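Local coordinates for protein predicted sugar phosphatases of the HAD superfamily (Cytophaga hutchinsonii, PDB 2HX1) that probably hydrolyses phosphate esters of sugars or related metabolites, as a magnesium-binding member of the HAD superfamily, at residues Q47-I51 against S74-K79; G97-L103 against V133-L139; S207-M211 against G241-L247; L235-L240 against T269-P273. All blocks are in the same frame, centred on the assembly; numbering follows the deposited sequence.

Interaction 1: residues Q47-I51 against S74-K79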
loop_
_atom_site.group_PDB
_atom_site.type_symbol
_atom_site.label_atom_id
_atom_site.label_comp_id
_atom_site.label_asym_id
_atom_site.label_seq_id
_atom_site.Cartn_x
_atom_site.Cartn_y
_atom_site.Cartn_z
ATOM N N GLN A 47 -32.843 2.152 29.688
ATOM C CA GLN A 47 -32.335 2.092 28.318
ATOM C C GLN A 47 -31.305 0.982 28.189
ATOM O O GLN A 47 -30.355 0.880 28.985
ATOM C CB GLN A 47 -31.738 3.427 27.884
ATOM C CG GLN A 47 -32.687 4.285 27.074
ATOM C CD GLN A 47 -32.053 5.610 26.696
ATOM O OE1 GLN A 47 -31.457 5.730 25.625
ATOM N NE2 GLN A 47 -32.153 6.609 27.595
ATOM N N ASP A 48 -31.513 0.158 27.176
ATOM C CA ASP A 48 -30.615 -0.948 26.878
ATOM C C ASP A 48 -29.278 -0.452 26.344
ATOM O O ASP A 48 -29.179 0.647 25.765
ATOM C CB ASP A 48 -31.268 -1.904 25.870
ATOM C CG ASP A 48 -32.466 -2.630 26.472
ATOM O OD1 ASP A 48 -32.242 -3.382 27.448
ATOM O OD2 ASP A 48 -33.621 -2.408 26.015
ATOM N N TYR A 49 -28.248 -1.272 26.540
ATOM C CA TYR A 49 -26.968 -1.001 25.941
ATOM C C TYR A 49 -26.214 -2.322 25.777
ATOM O O TYR A 49 -26.541 -3.318 26.430
ATOM C CB TYR A 49 -26.174 -0.009 26.816
ATOM C CG TYR A 49 -25.638 -0.697 28.029
ATOM C CD1 TYR A 49 -24.465 -1.446 27.956
ATOM C CD2 TYR A 49 -26.340 -0.669 29.239
ATOM C CE1 TYR A 49 -23.994 -2.141 29.039
ATOM C CE2 TYR A 49 -25.855 -1.366 30.370
ATOM C CZ TYR A 49 -24.679 -2.102 30.249
ATOM O OH TYR A 49 -24.158 -2.810 31.304
ATOM N N TYR A 50 -25.238 -2.319 24.870
ATOM C CA TYR A 50 -24.233 -3.371 24.746
ATOM C C TYR A 50 -22.893 -2.708 24.618
ATOM O O TYR A 50 -22.802 -1.543 24.192
ATOM C CB TYR A 50 -24.423 -4.234 23.513
ATOM C CG TYR A 50 -25.641 -5.099 23.538
ATOM C CD1 TYR A 50 -25.627 -6.342 24.170
ATOM C CD2 TYR A 50 -26.815 -4.685 22.914
ATOM C CE1 TYR A 50 -26.778 -7.151 24.184
ATOM C CE2 TYR A 50 -27.937 -5.459 22.933
ATOM C CZ TYR A 50 -27.923 -6.688 23.565
ATOM O OH TYR A 50 -29.059 -7.441 23.540
ATOM N N ILE A 51 -21.857 -3.467 24.959
ATOM C CA ILE A 51 -20.491 -3.117 24.628
ATOM C C ILE A 51 -20.117 -3.974 23.426
ATOM O O ILE A 51 -20.306 -5.184 23.465
ATOM C CB ILE A 51 -19.539 -3.375 25.838
ATOM C CG1 ILE A 51 -19.874 -2.384 26.970
ATOM C CG2 ILE A 51 -18.097 -3.299 25.394
ATOM C CD1 ILE A 51 -19.228 -2.650 28.273
ATOM N N SER A 74 -22.533 -3.175 36.974
ATOM C CA SER A 74 -23.707 -3.378 36.142
ATOM C C SER A 74 -23.388 -3.990 34.783
ATOM O O SER A 74 -24.286 -4.508 34.129
ATOM C CB SER A 74 -24.475 -2.060 35.963
ATOM O OG SER A 74 -23.675 -1.060 35.358
ATOM N N ILE A 75 -22.136 -3.926 34.343
ATOM C CA ILE A 75 -21.742 -4.565 33.082
ATOM C C ILE A 75 -21.681 -6.076 33.303
ATOM O O ILE A 75 -20.845 -6.565 34.050
ATOM C CB ILE A 75 -20.358 -4.093 32.566
ATOM C CG1 ILE A 75 -20.221 -2.564 32.609
ATOM C CG2 ILE A 75 -20.116 -4.596 31.144
ATOM C CD1 ILE A 75 -20.958 -1.836 31.560
ATOM N N THR A 76 -22.587 -6.798 32.658
ATOM C CA THR A 76 -22.648 -8.247 32.734
ATOM C C THR A 76 -22.128 -8.840 31.422
ATOM O O THR A 76 -22.078 -8.146 30.403
ATOM C CB THR A 76 -24.116 -8.715 33.023
ATOM O OG1 THR A 76 -25.021 -8.107 32.097
ATOM C CG2 THR A 76 -24.549 -8.284 34.382
ATOM N N ALA A 77 -21.736 -10.118 31.453
ATOM C CA ALA A 77 -21.153 -10.768 30.288
ATOM C C ALA A 77 -22.132 -10.820 29.124
ATOM O O ALA A 77 -21.715 -10.843 27.972
ATOM C CB ALA A 77 -20.652 -12.187 30.643
ATOM N N ASP A 78 -23.430 -10.864 29.412
ATOM C CA ASP A 78 -24.456 -10.849 28.344
ATOM C C ASP A 78 -24.504 -9.514 27.579
ATOM O O ASP A 78 -25.059 -9.436 26.476
ATOM C CB ASP A 78 -25.857 -11.215 28.895
ATOM C CG ASP A 78 -26.420 -10.160 29.824
ATOM O OD1 ASP A 78 -25.705 -9.764 30.753
ATOM O OD2 ASP A 78 -27.574 -9.714 29.627
ATOM N N LYS A 79 -23.924 -8.471 28.147
ATOM C CA LYS A 79 -23.941 -7.158 27.508
ATOM C C LYS A 79 -22.694 -6.921 26.661
ATOM O O LYS A 79 -22.606 -5.899 25.986
ATOM C CB LYS A 79 -24.039 -6.060 28.557
ATOM C CG LYS A 79 -25.147 -6.259 29.589
ATOM C CD LYS A 79 -26.336 -5.329 29.439
ATOM C CE LYS A 79 -27.204 -5.339 30.734
ATOM N NZ LYS A 79 -26.443 -5.164 32.048
HETATM O O HOH W 1 -25.631 -0.871 33.442
#

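Interaction 2: residues G97-L103 against V133-L139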
loop_
_atom_site.group_PDB
_atom_site.type_symbol
_atom_site.label_atom_id
_atom_site.label_comp_id
_atom_site.label_asym_id
_atom_site.label_seq_id
_atom_site.Cartn_x
_atom_site.Cartn_y
_atom_site.Cartn_z
ATOM N N GLY A 97 -10.718 -30.461 13.413
ATOM C CA GLY A 97 -9.765 -31.107 14.298
ATOM C C GLY A 97 -8.355 -30.559 14.126
ATOM O O GLY A 97 -8.168 -29.451 13.606
ATOM N N GLY A 98 -7.381 -31.346 14.569
ATOM C CA GLY A 98 -5.970 -30.985 14.533
ATOM C C GLY A 98 -5.630 -29.907 15.539
ATOM O O GLY A 98 -6.277 -29.807 16.576
ATOM N N ILE A 99 -4.611 -29.110 15.224
ATOM C CA ILE A 99 -4.104 -28.073 16.130
ATOM C C ILE A 99 -4.473 -26.647 15.603
ATOM O O ILE A 99 -4.408 -26.384 14.404
ATOM C CB ILE A 99 -2.579 -28.168 16.232
ATOM C CG1 ILE A 99 -2.140 -29.584 16.626
ATOM C CG2 ILE A 99 -2.008 -27.127 17.219
ATOM C CD1 ILE A 99 -0.647 -29.826 16.313
ATOM N N VAL A 100 -4.890 -25.757 16.495
ATOM C CA VAL A 100 -4.988 -24.311 16.181
ATOM C C VAL A 100 -3.788 -23.648 16.847
ATOM O O VAL A 100 -3.616 -23.753 18.060
ATOM C CB VAL A 100 -6.357 -23.709 16.651
ATOM C CG1 VAL A 100 -6.384 -22.191 16.553
ATOM C CG2 VAL A 100 -7.506 -24.292 15.816
ATOM N N ALA A 101 -2.896 -23.068 16.041
ATOM C CA ALA A 101 -1.708 -22.380 16.558
ATOM C C ALA A 101 -2.092 -20.947 16.965
ATOM O O ALA A 101 -2.978 -20.331 16.367
ATOM C CB ALA A 101 -0.584 -22.407 15.515
ATOM N N TYR A 102 -1.486 -20.427 18.018
ATOM C CA TYR A 102 -1.810 -19.078 18.424
ATOM C C TYR A 102 -0.602 -18.260 18.818
ATOM O O TYR A 102 0.396 -18.781 19.280
ATOM C CB TYR A 102 -2.841 -19.071 19.561
ATOM C CG TYR A 102 -2.347 -19.572 20.917
ATOM C CD1 TYR A 102 -1.749 -18.706 21.816
ATOM C CD2 TYR A 102 -2.522 -20.911 21.297
ATOM C CE1 TYR A 102 -1.320 -19.153 23.068
ATOM C CE2 TYR A 102 -2.108 -21.361 22.519
ATOM C CZ TYR A 102 -1.506 -20.482 23.407
ATOM O OH TYR A 102 -1.089 -20.935 24.619
ATOM N N LEU A 103 -0.752 -16.955 18.635
ATOM C CA LEU A 103 0.154 -15.967 19.148
ATOM C C LEU A 103 -0.569 -15.205 20.257
ATOM O O LEU A 103 -1.558 -14.521 20.020
ATOM C CB LEU A 103 0.638 -15.026 18.027
ATOM C CG LEU A 103 1.652 -15.563 17.020
ATOM C CD1 LEU A 103 2.112 -14.444 16.092
ATOM C CD2 LEU A 103 2.868 -16.253 17.695
ATOM N N VAL A 133 -1.471 -28.687 11.966
ATOM C CA VAL A 133 -1.917 -27.334 12.274
ATOM C C VAL A 133 -2.882 -26.891 11.191
ATOM O O VAL A 133 -2.499 -26.734 10.041
ATOM C CB VAL A 133 -0.775 -26.315 12.383
ATOM C CG1 VAL A 133 -1.337 -24.898 12.571
ATOM C CG2 VAL A 133 0.154 -26.639 13.517
ATOM N N ASN A 134 -4.128 -26.624 11.591
ATOM C CA ASN A 134 -5.209 -26.346 10.637
ATOM C C ASN A 134 -5.689 -24.908 10.681
ATOM O O ASN A 134 -6.519 -24.500 9.868
ATOM C CB ASN A 134 -6.363 -27.307 10.913
ATOM C CG ASN A 134 -5.973 -28.754 10.688
ATOM O OD1 ASN A 134 -5.064 -29.055 9.919
ATOM N ND2 ASN A 134 -6.636 -29.648 11.381
ATOM N N ALA A 135 -5.159 -24.127 11.619
ATOM C CA ALA A 135 -5.449 -22.691 11.660
ATOM C C ALA A 135 -4.438 -21.979 12.547
ATOM O O ALA A 135 -3.785 -22.587 13.415
ATOM C CB ALA A 135 -6.918 -22.398 12.155
ATOM N N LEU A 136 -4.327 -20.681 12.331
ATOM C CA LEU A 136 -3.513 -19.812 13.168
ATOM C C LEU A 136 -4.400 -18.690 13.678
ATOM O O LEU A 136 -5.069 -18.040 12.877
ATOM C CB LEU A 136 -2.368 -19.217 12.344
ATOM C CG LEU A 136 -1.605 -18.049 12.975
ATOM C CD1 LEU A 136 -0.823 -18.561 14.199
ATOM C CD2 LEU A 136 -0.689 -17.388 11.943
ATOM N N VAL A 137 -4.395 -18.447 14.986
ATOM C CA VAL A 137 -5.065 -17.248 15.542
ATOM C C VAL A 137 -4.114 -16.317 16.263
ATOM O O VAL A 137 -3.279 -16.757 17.044
ATOM C CB VAL A 137 -6.232 -17.631 16.453
ATOM C CG1 VAL A 137 -7.221 -18.382 15.650
ATOM C CG2 VAL A 137 -5.766 -18.504 17.625
ATOM N N LEU A 138 -4.230 -15.027 15.976
ATOM C CA LEU A 138 -3.501 -13.973 16.690
ATOM C C LEU A 138 -4.421 -13.363 17.777
ATOM O O LEU A 138 -5.497 -12.849 17.477
ATOM C CB LEU A 138 -2.982 -12.915 15.700
ATOM C CG LEU A 138 -1.521 -13.091 15.260
ATOM C CD1 LEU A 138 -1.312 -14.531 14.810
ATOM C CD2 LEU A 138 -1.145 -12.113 14.164
ATOM N N LEU A 139 -4.021 -13.492 19.047
ATOM C CA LEU A 139 -4.929 -13.194 20.185
ATOM C C LEU A 139 -4.442 -12.055 21.091
ATOM O O LEU A 139 -5.263 -11.302 21.638
ATOM C CB LEU A 139 -5.137 -14.436 21.063
ATOM C CG LEU A 139 -5.784 -15.661 20.411
ATOM C CD1 LEU A 139 -5.603 -16.831 21.328
ATOM C CD2 LEU A 139 -7.278 -15.415 20.141
#

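Interaction 3: residues S207-M211 against G241-L247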
loop_
_atom_site.group_PDB
_atom_site.type_symbol
_atom_site.label_atom_id
_atom_site.label_comp_id
_atom_site.label_asym_id
_atom_site.label_seq_id
_atom_site.Cartn_x
_atom_site.Cartn_y
_atom_site.Cartn_z
ATOM N N SER A 207 -20.129 -6.035 10.233
ATOM C CA SER A 207 -21.459 -5.822 10.792
ATOM C C SER A 207 -22.059 -7.035 11.506
ATOM O O SER A 207 -23.223 -6.960 11.952
ATOM C CB SER A 207 -22.401 -5.393 9.684
ATOM O OG SER A 207 -22.657 -6.469 8.805
ATOM N N GLN A 208 -21.298 -8.137 11.626
ATOM C CA GLN A 208 -21.841 -9.353 12.253
ATOM C C GLN A 208 -22.225 -9.139 13.692
ATOM O O GLN A 208 -23.269 -9.611 14.117
ATOM C CB GLN A 208 -20.903 -10.576 12.140
ATOM C CG GLN A 208 -20.705 -11.090 10.691
ATOM C CD GLN A 208 -20.153 -12.524 10.613
ATOM O OE1 GLN A 208 -20.846 -13.473 10.957
ATOM N NE2 GLN A 208 -18.905 -12.676 10.150
HETATM N N MSE A 209 -21.404 -8.419 14.445
HETATM C CA MSE A 209 -21.686 -8.235 15.871
HETATM C C MSE A 209 -22.930 -7.371 16.067
HETATM O O MSE A 209 -23.801 -7.681 16.948
HETATM C CB MSE A 209 -20.506 -7.634 16.602
HETATM C CG MSE A 209 -19.384 -8.627 16.875
HETATM SE SE MSE A 209 -17.954 -7.779 17.889
HETATM C CE MSE A 209 -17.393 -6.327 16.732
ATOM N N PHE A 210 -23.003 -6.309 15.248
ATOM C CA PHE A 210 -24.153 -5.410 15.221
ATOM C C PHE A 210 -25.400 -6.213 14.930
ATOM O O PHE A 210 -26.407 -6.047 15.579
ATOM C CB PHE A 210 -24.035 -4.339 14.125
ATOM C CG PHE A 210 -22.889 -3.360 14.296
ATOM C CD1 PHE A 210 -22.425 -2.983 15.536
ATOM C CD2 PHE A 210 -22.293 -2.802 13.174
ATOM C CE1 PHE A 210 -21.377 -2.058 15.656
ATOM C CE2 PHE A 210 -21.254 -1.907 13.280
ATOM C CZ PHE A 210 -20.791 -1.523 14.528
HETATM N N MSE A 211 -25.332 -7.084 13.942
HETATM C CA MSE A 211 -26.492 -7.863 13.540
HETATM C C MSE A 211 -26.977 -8.803 14.668
HETATM O O MSE A 211 -28.171 -9.030 14.852
HETATM C CB MSE A 211 -26.150 -8.647 12.271
HETATM C CG MSE A 211 -27.317 -9.418 11.701
HETATM SE SE MSE A 211 -28.991 -8.342 11.371
HETATM C CE MSE A 211 -28.733 -7.593 9.509
ATOM N N GLY A 241 -18.117 1.530 10.588
ATOM C CA GLY A 241 -18.840 0.287 10.813
ATOM C C GLY A 241 -20.300 0.526 11.103
ATOM O O GLY A 241 -21.161 -0.034 10.446
ATOM N N GLY A 242 -20.585 1.385 12.082
ATOM C CA GLY A 242 -21.970 1.747 12.431
ATOM C C GLY A 242 -22.745 2.362 11.273
ATOM O O GLY A 242 -23.875 1.983 10.992
ATOM N N ASN A 243 -22.142 3.330 10.606
ATOM C CA ASN A 243 -22.811 4.012 9.492
ATOM C C ASN A 243 -23.229 3.048 8.361
ATOM O O ASN A 243 -24.374 3.052 7.887
ATOM C CB ASN A 243 -21.866 5.081 8.950
ATOM C CG ASN A 243 -21.903 6.359 9.746
ATOM O OD1 ASN A 243 -22.768 6.554 10.589
ATOM N ND2 ASN A 243 -20.973 7.263 9.445
ATOM N N LYS A 244 -22.298 2.195 7.955
ATOM C CA LYS A 244 -22.578 1.231 6.904
ATOM C C LYS A 244 -23.740 0.308 7.258
ATOM O O LYS A 244 -24.492 -0.082 6.387
ATOM C CB LYS A 244 -21.331 0.399 6.596
ATOM C CG LYS A 244 -20.226 1.133 5.939
ATOM C CD LYS A 244 -19.047 0.194 5.614
ATOM C CE LYS A 244 -19.358 -0.759 4.418
ATOM N NZ LYS A 244 -18.142 -1.580 4.055
ATOM N N PHE A 245 -23.868 -0.045 8.535
ATOM C CA PHE A 245 -24.936 -0.929 8.982
ATOM C C PHE A 245 -26.263 -0.206 9.152
ATOM O O PHE A 245 -27.278 -0.857 9.314
ATOM C CB PHE A 245 -24.575 -1.578 10.312
ATOM C CG PHE A 245 -25.488 -2.691 10.706
ATOM C CD1 PHE A 245 -25.536 -3.858 9.950
ATOM C CD2 PHE A 245 -26.285 -2.603 11.818
ATOM C CE1 PHE A 245 -26.381 -4.895 10.299
ATOM C CE2 PHE A 245 -27.149 -3.650 12.181
ATOM C CZ PHE A 245 -27.182 -4.799 11.431
ATOM N N GLY A 246 -26.269 1.117 9.127
ATOM C CA GLY A 246 -27.503 1.888 9.287
ATOM C C GLY A 246 -27.687 2.477 10.672
ATOM O O GLY A 246 -28.681 3.162 10.933
ATOM N N LEU A 247 -26.731 2.238 11.569
ATOM C CA LEU A 247 -26.851 2.764 12.939
ATOM C C LEU A 247 -26.586 4.268 12.928
ATOM O O LEU A 247 -25.906 4.771 12.043
ATOM C CB LEU A 247 -25.869 2.068 13.885
ATOM C CG LEU A 247 -25.894 0.536 13.943
ATOM C CD1 LEU A 247 -24.811 0.016 14.895
ATOM C CD2 LEU A 247 -27.295 0.060 14.367
#

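Interaction 4: residues L235-L240 against T269-P273. With EDO (1,2-ethanediol), chain O.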
loop_
_atom_site.group_PDB
_atom_site.type_symbol
_atom_site.label_atom_id
_atom_site.label_comp_id
_atom_site.label_asym_id
_atom_site.label_seq_id
_atom_site.Cartn_x
_atom_site.Cartn_y
_atom_site.Cartn_z
ATOM N N LEU A 235 -12.782 6.484 13.755
ATOM C CA LEU A 235 -13.610 6.662 12.548
ATOM C C LEU A 235 -13.723 5.384 11.690
ATOM O O LEU A 235 -14.800 4.962 11.264
ATOM C CB LEU A 235 -13.063 7.827 11.695
ATOM C CG LEU A 235 -13.325 9.216 12.301
ATOM C CD1 LEU A 235 -12.385 10.284 11.781
ATOM C CD2 LEU A 235 -14.774 9.710 12.116
ATOM N N HIS A 236 -12.590 4.770 11.448
ATOM C CA HIS A 236 -12.513 3.739 10.444
ATOM C C HIS A 236 -12.994 2.399 10.974
ATOM O O HIS A 236 -13.126 1.473 10.188
ATOM C CB HIS A 236 -11.081 3.620 9.881
ATOM C CG HIS A 236 -10.019 3.668 10.928
ATOM N ND1 HIS A 236 -9.438 2.532 11.452
ATOM C CD2 HIS A 236 -9.454 4.720 11.577
ATOM C CE1 HIS A 236 -8.549 2.881 12.369
ATOM N NE2 HIS A 236 -8.541 4.202 12.464
ATOM N N THR A 237 -13.277 2.288 12.282
ATOM C CA THR A 237 -13.841 1.061 12.831
ATOM C C THR A 237 -15.288 1.274 13.389
ATOM O O THR A 237 -16.297 0.765 12.837
ATOM C CB THR A 237 -12.920 0.443 13.956
ATOM O OG1 THR A 237 -12.716 1.394 14.999
ATOM C CG2 THR A 237 -11.535 0.035 13.440
ATOM N N ASP A 238 -15.395 2.036 14.469
ATOM C CA ASP A 238 -16.692 2.327 15.096
ATOM C C ASP A 238 -17.673 3.115 14.213
ATOM O O ASP A 238 -18.829 2.725 14.075
ATOM C CB ASP A 238 -16.491 3.101 16.400
ATOM C CG ASP A 238 -15.473 2.453 17.307
ATOM O OD1 ASP A 238 -15.504 1.202 17.451
ATOM O OD2 ASP A 238 -14.617 3.190 17.836
ATOM N N ILE A 239 -17.222 4.227 13.653
ATOM C CA ILE A 239 -18.113 5.167 12.984
ATOM C C ILE A 239 -18.439 4.649 11.602
ATOM O O ILE A 239 -19.601 4.607 11.233
ATOM C CB ILE A 239 -17.512 6.577 12.887
ATOM C CG1 ILE A 239 -17.000 7.048 14.266
ATOM C CG2 ILE A 239 -18.554 7.556 12.321
ATOM C CD1 ILE A 239 -18.025 6.953 15.400
ATOM N N LEU A 240 -17.412 4.252 10.842
ATOM C CA LEU A 240 -17.613 3.633 9.505
ATOM C C LEU A 240 -18.481 2.399 9.639
ATOM O O LEU A 240 -19.488 2.245 8.932
ATOM C CB LEU A 240 -16.247 3.267 8.877
ATOM C CG LEU A 240 -16.246 2.554 7.514
ATOM C CD1 LEU A 240 -16.944 3.411 6.517
ATOM C CD2 LEU A 240 -14.840 2.150 7.028
ATOM N N THR A 269 -11.219 11.375 5.387
ATOM C CA THR A 269 -11.786 10.025 5.219
ATOM C C THR A 269 -13.204 10.047 4.628
ATOM O O THR A 269 -13.663 9.059 4.017
ATOM C CB THR A 269 -11.848 9.259 6.568
ATOM O OG1 THR A 269 -12.707 9.952 7.469
ATOM C CG2 THR A 269 -10.477 9.109 7.224
ATOM N N GLY A 270 -13.903 11.160 4.791
ATOM C CA GLY A 270 -15.311 11.218 4.421
ATOM C C GLY A 270 -16.205 10.344 5.292
ATOM O O GLY A 270 -17.363 10.017 4.930
ATOM N N ILE A 271 -15.681 9.972 6.455
ATOM C CA ILE A 271 -16.447 9.206 7.420
ATOM C C ILE A 271 -17.093 10.188 8.396
ATOM O O ILE A 271 -16.427 10.708 9.301
ATOM C CB ILE A 271 -15.571 8.191 8.192
ATOM C CG1 ILE A 271 -14.954 7.162 7.229
ATOM C CG2 ILE A 271 -16.417 7.481 9.282
ATOM C CD1 ILE A 271 -13.740 6.377 7.816
ATOM N N VAL A 272 -18.389 10.431 8.187
ATOM C CA VAL A 272 -19.133 11.444 8.927
ATOM C C VAL A 272 -19.975 10.830 10.046
ATOM O O VAL A 272 -20.830 9.979 9.805
ATOM C CB VAL A 272 -20.010 12.266 7.944
ATOM C CG1 VAL A 272 -20.670 13.446 8.645
ATOM C CG2 VAL A 272 -19.143 12.753 6.809
ATOM N N PRO A 273 -19.740 11.271 11.294
ATOM C CA PRO A 273 -20.601 10.787 12.370
ATOM C C PRO A 273 -21.927 11.556 12.438
ATOM O O PRO A 273 -21.964 12.747 12.107
ATOM C CB PRO A 273 -19.756 11.026 13.631
ATOM C CG PRO A 273 -18.733 12.009 13.263
ATOM C CD PRO A 273 -18.731 12.217 11.779
HETATM C C1 EDO O . -13.750 5.778 4.034
HETATM O O1 EDO O . -12.612 6.634 4.235
HETATM C C2 EDO O . -13.453 4.375 4.599
HETATM O O2 EDO O . -12.807 3.495 3.654
#

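Interaction 1: residues Q47-I51 against S74-K79
Tyr-49 lays one face of its ring against the bent aliphatic chain of Lys-79, whose CD stands 4.1 Å from the ring centroid in a CH-pi contact 26° off the normal. The two side chains cross at about a right angle, and bends at chi2 and chi4 of the lysine bring NZ to Tyr-49 OH at 3.4 Å, a weak hydrogen bond. That hydroxyl also meets Ile-75 CD1, and a water bonded to Ser-74 OG reaches it by a weak hydrogen bond. Tyr-49 carries CG between its own N and carbonyl carbon (chi1 75°), a turn that aims the ring at the 74-79 loop while Phe-39 of helix 35-44 meets it edge-to-face. Beside this, Ile-51 CD1 packs on Ile-75 CG2 at 3.6 Å.

The backbone tie is a single firm bond: Ile-51 N donates to Lys-79 O at 2.7 Å and 165°, just where the loop leads into strand 80-82, the edge neighbour of strand 48-53 in the parallel sheet of the HAD core. Tyr-50 turns a ring edge to Asp-78 O. With the Tyr-49 ring cut back to an alanine, the Lys-79 chain is likely to lose the surface it lies on, and a gap to open beside Ile-75 CD1. The contact thus joins apolar packing to two weak polar links at one hydroxyl, and Lys-79 serves both, through methylenes and ammonium.

Interaction 2: residues G97-L103 against V133-L139
Asn-134 ND2 gives a hydrogen to Gly-97 O at 2.7 Å, from above the carbonyl plane, while the oxygen lies near the plane of the asparagine amide. Asn-134 CG lies beside its backbone N (chi1 -63°), which brings the amide to Gly-97. The bond ties the entry of two neighbouring strands, 98-103 and 133-138, in a five-stranded parallel sheet separate from the HAD core, consistent with the cap domain of this superfamily. Gly-98 passes close by: a side chain there would run into ND2.

The backbones then form the parallel ladder, starting with Asn-134 N on Ile-99 O. Ala-101 uses both N and O toward strand 133-138, bonding Ala-135 O and Val-137 N; Leu-103 repeats the pattern with Val-137 O and Leu-139 N. The short segments cross at -21°.

On one face Ile-99, Ala-101 and Leu-103 meet Val-133, Leu-136 and Leu-138, and helices 146-159 and 184-195 cover parts of this layer. On the other, the Val-100 and Val-137 side chains cross at about a right angle, CG1 to CG2 3.9 Å, and Tyr-102 CB rests on Val-137 CG2. Leu-103 and Leu-138 lie side by side, their CD1 methyls 3.7 Å apart.

Interaction 3: residues S207-M211 against G241-L247
Phe-210 and Phe-245 pack obliquely where helix 208-218 meets the C-terminal end of helix 235-245, which closes in a Schellman motif at Gly-246. This is the tight part. Phe-210 CB sits over one face of the Phe-245 ring, 3.9 Å from its centroid, and the two side chains slide past each other in opposite directions with their planes at 40°. Leu-247, just past the helix end, puts CD1 over the centre of the Phe-210 ring, also 3.9 Å from the centroid. The edge of that ring meets the helix backbone, CE2 coming to 3.4 Å from Gly-241 O.

Toward the second subunit the contact is smaller, with Ser-207, chiefly through CB, 3.5 Å from Phe-245 CD1, and the partly exposed selenomethionine Met-211. Both also pack on their own counterparts in the second subunit. Phe-245 reaches them with CG anti to its N (chi1 -169°); an alanine here is likely to leave Phe-210 CB without the ring face it covers and Met-211 CE without the ring edge it meets. At that edge Met-211 bends at chi2 and chi3 until its CE lies 3.7 Å from Phe-245 CE1, with SE in the plane of the ring.

Interaction 4: residues L235-L240 against T269-P273
Ile-271 leaves the 269-273 loop with its CB pointing at helix 235-245, and its branches divide the work. From CB, the CG2 methyl, anti to the residue's own N while CG1 lies beside that N (chi1 -62°), comes down on the helix: it lies 3.6 Å from Leu-235 O and 3.7 Å from Ile-239 CG2. CG1 branches toward a bound 1,2-ethanediol, 3.7 Å from C1. At the tip, CD1 reaches His-236 CA at 3.9 Å and Leu-240 CB at 4.1 Å, with the diol alongside. One isoleucine therefore spans the first turn of the helix.

Leu-235 slides past Ile-271 in the opposite direction, its CD2 passing 3.4 Å from Ile-271 O. Farther along, Ile-239 CG2 also meets Pro-273, and both residues lean on Thr-249 and Leu-251 of strand 248-252. The helix here has a wider pi-type turn, closed by Leu-240 N on Leu-235 O.

The loop keeps its own shape by an ST turn: Thr-269 OG1 accepts the N-H of Ile-271 at 3.1 Å, and it is also bonded to Lys-265 O. Thr-269 O takes a hydrogen bond from O1 of the diol, which is probably from the crystallisation liquor and binds Phe-199 O of the second subunit as well.

The subunit boundary is close by, where Leu-240 packs on Ile-200 of the second subunit. Between the two segments the fit is aliphatic and rests on shape; one turn on, Asn-243 ND2 adds a hydrogen bond to Val-272 O.

How the interactions relate
Interactions 1, 3 and 4 belong to the HAD core built on the six-stranded parallel sheet, whereas interaction 2 lies in the separate five-stranded sheet, its centre about 28 Å from that of interaction 3. Interactions 3 and 4 share helix 235-245 and touch: Asn-243 ND2 lies 2.7 Å from Val-272 O; both also reach the second subunit. The magnesium site of Asp-20, Phe-22 and Asp-233 lies about 9 Å from the side chain of His-236 and about 10 Å from that of Ile-51. A bound HEPES molecule lies about 8 Å from the side chain of His-236, about 9 Å from that of Ile-51 and about 10 Å from that of Leu-139, so near contacts of both sheets.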